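Side-chain contacts in Two-component response regulator yesN (Fusobacterium nucleatum, PDB 3LSG), which probably binds specific DNA sequences and regulates transcription as part of a two-component system, this chain being its C-terminal AraC-type helix-turn-helix domain: residues Q8-I11 with E12-T16; L22-L25 with S26-L29; T88-K91 with K92-I96. All coordinates share one frame; numbering follows the deposited sequence.

Contact 1 of 3, residues Q8-I11 with E12-T16; sequences QNII and EESYT
Ser14 turns its hydroxyl back onto the carbonyl of Ile10, one helical turn earlier, in the late part of helix 2-14, the first helix of this AraC-type DNA-binding domain. The bond from Ser14 OG to Ile10 O measures 2.8 Å and is set by the first torsion of the serine: OG stands beside its own backbone N (chi1 -56°), which carries it back along the helix. It comes in tilted from the plane of the carbonyl. Ser14 N adds a weak bond to the same oxygen, so Ile10 O is held by the hydroxyl and, weakly, the amide of one residue. The branch methyl CG2 of Ile10 lies 3.9 Å from Ser14 OG and flanks the hydroxyl with an apolar group.

One residue on, the carbonyl of Ile11 plays a similar part. Tyr15 N donates to Ile11 O at 2.9 Å, and Ser14 N reaches that oxygen weakly. The Tyr15 ring, its CG placed between backbone N and carbonyl carbon (chi1 74°), brings its edge to the oxygen, with CD2 3.3 Å from Ile11 O and near the ring plane. Ile11 CG2 and Tyr15 CB make a looser apolar contact. Regular bonds from Glu12 N to Gln8 O and from Glu13 N to Asn9 O complete the turn before it.

Farther out, the apolar side chains are covered from several directions: Ile10 meets Phe20, Ile11 meets Phe40 and Tyr51, and Tyr15 packs on Leu52 of helix 48-66. Glu12 OE1 forms a salt bridge with Lys55, and Arg56 NE donates to Tyr15 O, so polar links to that long helix accompany the apolar ones. Over one face of the Tyr15 ring, offset toward its rim, sits Thr16 CG2, 3.8 Å above the plane.

Contact 2 of 3, residues L22-L25 with S26-L29; sequences LSVL and SEKL
Leu25 meets Leu29 through its methyl branch: Leu25 CD1 and Leu29 CD1 are 3.8 Å apart, the two side chains slanting over one another on the apolar side of helix 22-28. Leu25 CG is also close to Leu29 CD1, so that methyl rests against the branch point as well as one of its tips. The extended first torsion of Leu25 (chi1 -179°), with CG beside the carbonyl carbon, sends the branch forward along the helix to where Leu29 can meet it. From the other partner, Leu29 CG lies 3.5 Å from Leu25 O, which also takes a weak bond from Leu29 N. The same amide donates to Ser26 O. Both leucines pack on Leu36 of helix 33-44, and Leu29 also on Ile7 of helix 2-14.

Ser26, also buried, works on the polar side. Its backbone N gives a regular bond to Leu22 O (2.9 Å), while OG, lying between backbone N and carbonyl carbon (chi1 80°), hydrogen-bonds to a water at 2.8 Å. That water donates in turn to Ser23 O, bridging hydroxyl and carbonyl. Ser26 OG is also hydrogen-bonded to Ser33 OG, at the start of the next helix. Ser23 OG shares that partner and bonds to Glu81 OE1 of the second subunit.

Val24 takes the outer face. Its carbonyl oxygen accepts a hydrogen bond from Lys28 N at 3.1 Å, and Lys28 CG passes 3.4 Å from Val24 O as the lysine chain starts outward. Glu27 runs beside Val24, although the placement of its carboxylate close to Val24 O is doubtful. With leucines turned inward and serines tied to helix 33-44, this is the first helix of the N-terminal helix-turn-helix motif of an AraC-type domain.

Contact 3 of 3, residues T88-K91 with K92-I96; sequences TKFK and KYYQI. With PO4 (phosphate ion), chain F.
Phe90 meets Tyr94 one helical turn later. From CB, with CG anti to the backbone N (chi1 -172°), the ring lies against Tyr94: CG is 4.0 Å from Tyr94 CD2, and CD1 lies a little nearer that atom. On the other flank, Phe90 CD2 brings the ring edge to within 3.2 Å of Ile96 O, near the ring plane, and CE2 borders the same oxygen. CE1 is close to both Tyr94 CD2 and CE2. At the tip, Phe90 CZ meets Tyr94 CD2 at 3.3 Å, that carbon sitting over the phenylalanine face toward its rim. The rings are oblique, their planes at 45°.

Behind them, Tyr94 N donates to Phe90 O in a nearly straight bond of 2.7 Å. Gln95 then leaves the helix with positive phi, and Ile96 O folds back onto Lys91 CA in a CH···O contact. On another side, Lys89 NZ donates to O3 of a phosphate ion, probably from the crystallisation liquor, which is also bonded by Tyr85 of both subunits and Lys89 of the second. Helix 83-94 holds the recognition-helix position of the second helix-turn-helix motif in the AraC family.

In the fold
From the N terminus the three contacts come in series, none enclosing or crossing another, and each closes only a local turn of its own helix. Contact 1 lies late in helix 2-14. After a short loop, contact 2 follows on helix 22-28, and these two touch: Ile10 CG2 packs on Leu25 CD1 at 3.7 Å, joining the first helix to the first helix-turn-helix. Helix 33-44 completes that motif, and the long helix 48-66 leads on to the second half of the domain. There contact 3 sits on helix 83-94, its centre about 22 Å from that of contact 1 and about 27 Å from that of contact 2, across the chain's centre from both.

Contact 1 of 3, residues Q8-I11 with E12-T16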
# COMPACT_ATOMS: atom_id res chain seq x y z
N GLN A 8 -9.24 15.06 -8.31
CA GLN A 8 -7.98 15.17 -9.04
C GLN A 8 -7.02 16.14 -8.38
O GLN A 8 -5.83 15.85 -8.26
CB GLN A 8 -8.24 15.58 -10.49
CG GLN A 8 -8.76 14.44 -11.34
CD GLN A 8 -9.28 14.90 -12.69
OE1 GLN A 8 -9.52 16.08 -12.91
NE2 GLN A 8 -9.48 13.95 -13.60
N ASN A 9 -7.54 17.28 -7.94
CA ASN A 9 -6.70 18.31 -7.33
C ASN A 9 -6.11 17.87 -6.00
O ASN A 9 -4.94 18.11 -5.72
CB ASN A 9 -7.51 19.60 -7.11
CG ASN A 9 -7.79 20.33 -8.40
OD1 ASN A 9 -7.45 19.87 -9.49
ND2 ASN A 9 -8.43 21.49 -8.28
N ILE A 10 -6.93 17.26 -5.17
CA ILE A 10 -6.47 16.77 -3.88
C ILE A 10 -5.34 15.79 -4.10
O ILE A 10 -4.30 15.85 -3.44
CB ILE A 10 -7.61 16.08 -3.09
CG1 ILE A 10 -8.72 17.07 -2.76
CG2 ILE A 10 -7.09 15.47 -1.79
CD1 ILE A 10 -9.91 16.37 -2.14
N ILE A 11 -5.53 14.86 -5.03
CA ILE A 11 -4.51 13.86 -5.29
C ILE A 11 -3.23 14.49 -5.85
O ILE A 11 -2.13 14.10 -5.48
CB ILE A 11 -5.03 12.75 -6.22
CG1 ILE A 11 -6.21 12.03 -5.57
CG2 ILE A 11 -3.90 11.78 -6.55
CD1 ILE A 11 -7.02 11.17 -6.52
N GLU A 12 -3.37 15.50 -6.71
CA GLU A 12 -2.20 16.16 -7.27
C GLU A 12 -1.36 16.84 -6.18
O GLU A 12 -0.12 16.85 -6.22
CB GLU A 12 -2.62 17.17 -8.33
CG GLU A 12 -1.48 18.05 -8.82
CD GLU A 12 -0.31 17.26 -9.39
OE1 GLU A 12 -0.53 16.16 -9.95
OE2 GLU A 12 0.84 17.74 -9.29
N GLU A 13 -2.06 17.39 -5.20
CA GLU A 13 -1.43 18.09 -4.10
C GLU A 13 -0.85 17.10 -3.10
O GLU A 13 0.14 17.39 -2.43
CB GLU A 13 -2.48 18.97 -3.41
CG GLU A 13 -1.93 20.21 -2.73
CD GLU A 13 -1.63 19.98 -1.26
OE1 GLU A 13 -2.56 19.59 -0.52
OE2 GLU A 13 -0.47 20.20 -0.85
N SER A 14 -1.44 15.92 -3.01
CA SER A 14 -1.17 15.03 -1.89
C SER A 14 -0.33 13.80 -2.19
O SER A 14 0.14 13.13 -1.26
CB SER A 14 -2.48 14.58 -1.23
OG SER A 14 -3.28 15.68 -0.83
N TYR A 15 -0.14 13.47 -3.47
CA TYR A 15 0.45 12.16 -3.78
C TYR A 15 1.89 12.02 -3.31
O TYR A 15 2.37 10.90 -3.11
CB TYR A 15 0.32 11.82 -5.28
CG TYR A 15 1.27 12.59 -6.18
CD1 TYR A 15 2.51 12.07 -6.52
CD2 TYR A 15 0.90 13.82 -6.71
CE1 TYR A 15 3.38 12.75 -7.35
CE2 TYR A 15 1.77 14.53 -7.54
CZ TYR A 15 3.00 13.98 -7.85
OH TYR A 15 3.87 14.66 -8.68
N THR A 16 2.58 13.13 -3.09
CA THR A 16 3.96 13.08 -2.60
C THR A 16 4.02 12.80 -1.10
O THR A 16 5.11 12.63 -0.54
CB THR A 16 4.74 14.39 -2.88
OG1 THR A 16 4.10 15.48 -2.21
CG2 THR A 16 4.80 14.68 -4.37

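Contact 2 of 3, residues L22-L25 with S26-L29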
# COMPACT_ATOMS: atom_id res chain seq x y z
N LEU A 22 -6.57 6.25 0.91
CA LEU A 22 -7.99 6.31 0.59
C LEU A 22 -8.76 6.98 1.72
O LEU A 22 -9.62 7.82 1.47
CB LEU A 22 -8.55 4.90 0.31
CG LEU A 22 -10.07 4.83 0.05
CD1 LEU A 22 -10.42 5.65 -1.15
CD2 LEU A 22 -10.56 3.40 -0.13
N SER A 23 -8.42 6.63 2.95
CA SER A 23 -9.08 7.17 4.14
C SER A 23 -8.88 8.68 4.35
O SER A 23 -9.78 9.40 4.79
CB SER A 23 -8.63 6.39 5.39
OG SER A 23 -9.13 5.06 5.34
N VAL A 24 -7.68 9.17 4.03
CA VAL A 24 -7.40 10.59 4.11
C VAL A 24 -8.24 11.33 3.07
O VAL A 24 -8.85 12.36 3.36
CB VAL A 24 -5.89 10.87 3.89
CG1 VAL A 24 -5.61 12.37 3.84
CG2 VAL A 24 -5.06 10.21 4.98
N LEU A 25 -8.28 10.80 1.85
CA LEU A 25 -9.12 11.39 0.81
C LEU A 25 -10.60 11.40 1.21
O LEU A 25 -11.30 12.40 1.09
CB LEU A 25 -8.95 10.65 -0.52
CG LEU A 25 -9.76 11.19 -1.70
CD1 LEU A 25 -9.51 12.70 -1.91
CD2 LEU A 25 -9.42 10.44 -2.97
N SER A 26 -11.09 10.27 1.69
CA SER A 26 -12.52 10.16 1.95
C SER A 26 -12.91 11.17 3.04
O SER A 26 -13.96 11.81 2.96
CB SER A 26 -12.89 8.71 2.31
OG SER A 26 -12.58 8.43 3.67
N GLU A 27 -12.03 11.33 4.02
CA GLU A 27 -12.26 12.28 5.12
C GLU A 27 -12.31 13.70 4.59
O GLU A 27 -13.13 14.52 5.03
CB GLU A 27 -11.16 12.13 6.17
CG GLU A 27 -10.88 13.39 7.01
CD GLU A 27 -9.77 14.29 6.42
OE1 GLU A 27 -8.78 13.78 5.80
OE2 GLU A 27 -9.89 15.52 6.60
N LYS A 28 -11.46 14.00 3.62
CA LYS A 28 -11.46 15.32 3.01
C LYS A 28 -12.75 15.56 2.25
O LYS A 28 -13.17 16.70 2.08
CB LYS A 28 -10.26 15.47 2.05
CG LYS A 28 -8.94 15.73 2.73
CD LYS A 28 -7.99 16.48 1.83
CE LYS A 28 -6.92 17.20 2.65
NZ LYS A 28 -6.15 18.17 1.84
N LEU A 29 -13.38 14.50 1.78
CA LEU A 29 -14.59 14.65 0.97
C LEU A 29 -15.87 14.44 1.77
O LEU A 29 -16.96 14.50 1.21
CB LEU A 29 -14.56 13.69 -0.23
CG LEU A 29 -13.42 13.89 -1.23
CD1 LEU A 29 -13.28 12.68 -2.13
CD2 LEU A 29 -13.67 15.14 -2.06
O HOH W 1 -11.96 8.30 6.38

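Contact 3 of 3, residues T88-K91 with K92-I96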
# COMPACT_ATOMS: atom_id res chain seq x y z
N THR A 88 10.17 -2.16 -6.15
CA THR A 88 9.29 -3.25 -6.53
C THR A 88 8.03 -2.77 -7.26
O THR A 88 7.58 -3.43 -8.20
CB THR A 88 8.87 -4.15 -5.35
OG1 THR A 88 7.97 -3.44 -4.50
CG2 THR A 88 10.09 -4.60 -4.56
N LYS A 89 7.46 -1.65 -6.83
CA LYS A 89 6.27 -1.12 -7.51
C LYS A 89 6.66 -0.61 -8.90
O LYS A 89 5.95 -0.86 -9.87
CB LYS A 89 5.60 -0.00 -6.69
CG LYS A 89 4.85 -0.48 -5.44
CD LYS A 89 3.66 -1.35 -5.82
CE LYS A 89 2.72 -1.57 -4.65
NZ LYS A 89 1.70 -2.61 -4.97
N PHE A 90 7.78 0.10 -8.98
CA PHE A 90 8.25 0.66 -10.24
C PHE A 90 8.48 -0.47 -11.24
O PHE A 90 8.09 -0.38 -12.41
CB PHE A 90 9.56 1.43 -10.03
CG PHE A 90 10.00 2.20 -11.24
CD1 PHE A 90 9.73 3.56 -11.36
CD2 PHE A 90 10.68 1.57 -12.27
CE1 PHE A 90 10.14 4.28 -12.49
CE2 PHE A 90 11.10 2.29 -13.39
CZ PHE A 90 10.82 3.64 -13.50
N LYS A 91 9.12 -1.54 -10.79
CA LYS A 91 9.42 -2.65 -11.67
C LYS A 91 8.14 -3.35 -12.14
O LYS A 91 8.07 -3.83 -13.25
CB LYS A 91 10.36 -3.66 -11.00
CG LYS A 91 10.74 -4.79 -11.97
CD LYS A 91 11.86 -5.66 -11.45
CE LYS A 91 12.18 -6.76 -12.47
NZ LYS A 91 13.10 -7.78 -11.92
N LYS A 92 7.14 -3.41 -11.28
CA LYS A 92 5.88 -4.02 -11.71
C LYS A 92 5.17 -3.11 -12.71
O LYS A 92 4.53 -3.58 -13.65
CB LYS A 92 4.96 -4.30 -10.52
CG LYS A 92 5.39 -5.52 -9.70
CD LYS A 92 4.21 -6.04 -8.89
CE LYS A 92 4.66 -6.97 -7.78
NZ LYS A 92 5.30 -6.22 -6.66
N TYR A 93 5.31 -1.80 -12.50
CA TYR A 93 4.62 -0.83 -13.36
C TYR A 93 5.31 -0.68 -14.74
O TYR A 93 4.66 -0.71 -15.79
CB TYR A 93 4.50 0.52 -12.64
CG TYR A 93 3.55 1.51 -13.30
CD1 TYR A 93 2.20 1.56 -12.95
CD2 TYR A 93 4.00 2.37 -14.28
CE1 TYR A 93 1.33 2.46 -13.55
CE2 TYR A 93 3.15 3.26 -14.90
CZ TYR A 93 1.81 3.31 -14.53
OH TYR A 93 0.97 4.21 -15.15
N TYR A 94 6.64 -0.56 -14.73
CA TYR A 94 7.36 -0.32 -15.98
C TYR A 94 8.08 -1.57 -16.51
O TYR A 94 8.69 -1.52 -17.59
CB TYR A 94 8.35 0.83 -15.79
CG TYR A 94 7.67 2.19 -15.65
CD1 TYR A 94 7.00 2.77 -16.74
CD2 TYR A 94 7.72 2.89 -14.45
CE1 TYR A 94 6.40 4.02 -16.63
CE2 TYR A 94 7.11 4.15 -14.33
CZ TYR A 94 6.46 4.70 -15.42
OH TYR A 94 5.86 5.94 -15.29
N GLN A 95 8.01 -2.67 -15.76
CA GLN A 95 8.66 -3.92 -16.13
C GLN A 95 10.20 -3.91 -16.06
O GLN A 95 10.83 -4.94 -16.31
CB GLN A 95 8.16 -4.41 -17.49
CG GLN A 95 6.60 -4.53 -17.55
CD GLN A 95 6.10 -5.15 -18.85
OE1 GLN A 95 6.86 -5.32 -19.82
NE2 GLN A 95 4.81 -5.49 -18.89
N ILE A 96 10.80 -2.76 -15.73
CA ILE A 96 12.24 -2.70 -15.43
C ILE A 96 12.47 -1.85 -14.17
O ILE A 96 11.55 -1.19 -13.70
CB ILE A 96 13.07 -2.11 -16.60
CG1 ILE A 96 12.63 -0.68 -16.91
CG2 ILE A 96 12.99 -3.02 -17.86
CD1 ILE A 96 13.37 -0.06 -18.13
P PO4 F . -0.37 -1.65 -1.99
O1 PO4 F . -1.22 -0.63 -2.69
O2 PO4 F . -1.15 -2.32 -0.88
O3 PO4 F . 0.05 -2.69 -3.00
O4 PO4 F . 0.84 -0.97 -1.40